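Local coordinates for protein glutamate--tRNA ligase, cytoplasmic (Saccharomyces cerevisiae, PDB 2HRA) that attaches glutamate to its tRNA after activating it with ATP, and is represented here by its N-terminal GST-like domain, which binds the cofactor Arc1p, at residues L104-F109 with A145-M151. Residues are numbered along the deposited sequence; the frame is centred on the assembly and turned at random.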
loop_
_atom_site.group_PDB
_atom_site.type_symbol
_atom_site.label_atom_id
_atom_site.label_comp_id
_atom_site.label_asym_id
_atom_site.label_seq_id
_atom_site.Cartn_x
_atom_site.Cartn_y
_atom_site.Cartn_z
ATOM N N LEU A 104 8.924 1.968 -7.062
ATOM C CA LEU A 104 8.948 0.660 -6.407
ATOM C C LEU A 104 7.971 -0.376 -6.978
ATOM O O LEU A 104 8.160 -1.585 -6.756
ATOM C CB LEU A 104 8.754 0.776 -4.885
ATOM C CG LEU A 104 9.808 1.556 -4.083
ATOM C CD1 LEU A 104 9.371 1.668 -2.642
ATOM C CD2 LEU A 104 11.191 0.892 -4.183
ATOM N N VAL A 105 6.964 0.060 -7.731
ATOM C CA VAL A 105 6.016 -0.892 -8.364
ATOM C C VAL A 105 6.511 -1.476 -9.705
ATOM O O VAL A 105 5.960 -2.475 -10.208
ATOM C CB VAL A 105 4.627 -0.266 -8.609
ATOM C CG1 VAL A 105 3.952 0.000 -7.272
ATOM C CG2 VAL A 105 4.736 0.970 -9.479
ATOM N N ILE A 106 7.537 -0.842 -10.260
ATOM C CA ILE A 106 8.032 -1.151 -11.593
ATOM C C ILE A 106 8.980 -2.330 -11.545
ATOM O O ILE A 106 9.972 -2.314 -10.798
ATOM C CB ILE A 106 8.747 0.074 -12.207
ATOM C CG1 ILE A 106 7.766 1.236 -12.343
ATOM C CG2 ILE A 106 9.312 -0.245 -13.596
ATOM C CD1 ILE A 106 8.291 2.400 -13.172
ATOM N N LYS A 107 8.678 -3.341 -12.370
ATOM C CA LYS A 107 9.462 -4.555 -12.432
ATOM C C LYS A 107 10.612 -4.403 -13.427
ATOM O O LYS A 107 10.614 -4.979 -14.523
ATOM C CB LYS A 107 8.572 -5.774 -12.738
ATOM C CG LYS A 107 7.619 -6.160 -11.555
ATOM C CD LYS A 107 7.140 -7.613 -11.740
ATOM C CE LYS A 107 6.128 -8.093 -10.675
ATOM N NZ LYS A 107 5.695 -9.514 -10.998
ATOM N N ASN A 108 11.585 -3.591 -13.001
ATOM C CA ASN A 108 12.869 -3.440 -13.676
ATOM C C ASN A 108 13.961 -3.601 -12.625
ATOM O O ASN A 108 14.052 -2.827 -11.675
ATOM C CB ASN A 108 12.954 -2.081 -14.378
ATOM C CG ASN A 108 14.266 -1.889 -15.115
ATOM O OD1 ASN A 108 15.323 -1.772 -14.488
ATOM N ND2 ASN A 108 14.220 -1.874 -16.464
ATOM N N PHE A 109 14.742 -4.647 -12.802
ATOM C CA PHE A 109 15.753 -5.094 -11.850
ATOM C C PHE A 109 16.775 -4.015 -11.461
ATOM O O PHE A 109 16.949 -3.727 -10.252
ATOM C CB PHE A 109 16.469 -6.306 -12.441
ATOM C CG PHE A 109 17.479 -6.916 -11.526
ATOM C CD1 PHE A 109 17.103 -7.911 -10.627
ATOM C CD2 PHE A 109 18.802 -6.500 -11.547
ATOM C CE1 PHE A 109 18.030 -8.479 -9.775
ATOM C CE2 PHE A 109 19.734 -7.082 -10.704
ATOM C CZ PHE A 109 19.341 -8.077 -9.821
ATOM N N ALA A 145 3.520 -0.841 -2.272
ATOM C CA ALA A 145 4.242 -0.974 -3.536
ATOM C C ALA A 145 5.084 -2.259 -3.538
ATOM O O ALA A 145 5.052 -3.031 -4.502
ATOM C CB ALA A 145 5.111 0.268 -3.799
ATOM N N LEU A 146 5.842 -2.511 -2.473
ATOM C CA LEU A 146 6.713 -3.715 -2.454
ATOM C C LEU A 146 5.917 -5.020 -2.329
ATOM O O LEU A 146 6.285 -6.055 -2.928
ATOM C CB LEU A 146 7.797 -3.600 -1.350
ATOM C CG LEU A 146 8.787 -2.419 -1.500
ATOM C CD1 LEU A 146 9.665 -2.311 -0.243
ATOM C CD2 LEU A 146 9.664 -2.547 -2.736
ATOM N N ARG A 147 4.802 -4.981 -1.610
ATOM C CA ARG A 147 3.889 -6.123 -1.528
ATOM C C ARG A 147 3.398 -6.478 -2.923
ATOM O O ARG A 147 3.263 -7.643 -3.258
ATOM C CB ARG A 147 2.684 -5.844 -0.612
ATOM C CG ARG A 147 1.717 -7.021 -0.395
ATOM C CD ARG A 147 2.488 -8.265 0.040
ATOM N NE ARG A 147 1.668 -9.459 0.167
ATOM C CZ ARG A 147 1.418 -10.309 -0.815
ATOM N NH1 ARG A 147 1.902 -10.119 -2.042
ATOM N NH2 ARG A 147 0.659 -11.352 -0.568
ATOM N N SER A 148 3.144 -5.469 -3.737
ATOM C CA SER A 148 2.599 -5.706 -5.083
ATOM C C SER A 148 3.678 -6.251 -6.034
ATOM O O SER A 148 3.361 -6.879 -7.044
ATOM C CB SER A 148 1.993 -4.405 -5.649
ATOM O OG SER A 148 2.993 -3.625 -6.321
ATOM N N ASN A 149 4.954 -6.009 -5.718
ATOM C CA ASN A 149 6.073 -6.277 -6.642
ATOM C C ASN A 149 6.894 -7.484 -6.230
ATOM O O ASN A 149 7.769 -7.383 -5.365
ATOM C CB ASN A 149 6.985 -5.064 -6.704
ATOM C CG ASN A 149 7.993 -5.128 -7.808
ATOM O OD1 ASN A 149 8.468 -4.083 -8.248
ATOM N ND2 ASN A 149 8.330 -6.336 -8.287
ATOM N N GLY A 150 6.635 -8.603 -6.905
ATOM C CA GLY A 150 7.244 -9.887 -6.594
ATOM C C GLY A 150 8.750 -9.952 -6.820
ATOM O O GLY A 150 9.411 -10.822 -6.272
ATOM N N MET A 151 9.290 -9.032 -7.615
ATOM C CA MET A 151 10.720 -8.968 -7.907
ATOM C C MET A 151 11.591 -8.536 -6.718
ATOM O O MET A 151 12.775 -8.876 -6.643
ATOM C CB MET A 151 10.960 -7.983 -9.062
ATOM C CG MET A 151 12.375 -7.991 -9.578
ATOM S SD MET A 151 12.522 -7.288 -11.248
ATOM C CE MET A 151 12.119 -5.605 -10.940
HETATM O O HOH W 1 4.571 -4.257 -8.824
HETATM O O HOH W 2 4.074 -9.533 -8.484
#
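L104 and V105, where helix 90-104 runs out into a loop, close over A145 on the last turn of helix 137-148. The methyl CB of A145 fits between them, 3.8 Å from L104 CB and 3.7 Å from V105 CG1; so small a side chain lets the two backbones come within 5.1 Å, measured between the CA atoms of V105 and A145. Beside this pair the isobutyl groups of L104 and L146 meet at an angle, CD2 to CD2 at 4.0 Å, and L146 also rests on L116 and on W167. With CG1 anti to its carbonyl carbon (chi1 -68°), V105 places that methyl over both A145 and S148.

N149 carries the chain out of the helix and sets its buried carboxamide against the carbonyls of L104 and I106. The lysine beside it, K107, suits a surface site: its extended aliphatic chain runs past N149 in the opposite direction, and NZ reaches the outside. M151 lays its sulfur beside the start of helix 109-122, SD 4.2 Å from F109 CB, while N108 caps that helix through K111 N.

Water takes over on the loose side. One molecule donates to V105 O at 2.6 Å and also to S148 OG, whose hydroxyl is itself turned back onto A145 O (2.8 Å). Another accepts from K107 NZ at 3.0 Å and from G150 N while donating to S148 O, thereby linking the lysine to the backbone around the end of helix 137-148. The contact thus joins the loop between helices 90-104 and 109-122 to the end of helix 137-148 and the turn that follows, in the all-helical, C-terminal half of the GST fold: apolar packing provides the close fit within, whereas bridging water links the backbone carbonyls of V105 and S148 and the N-H of G150 to the polar ends of S148 and K107.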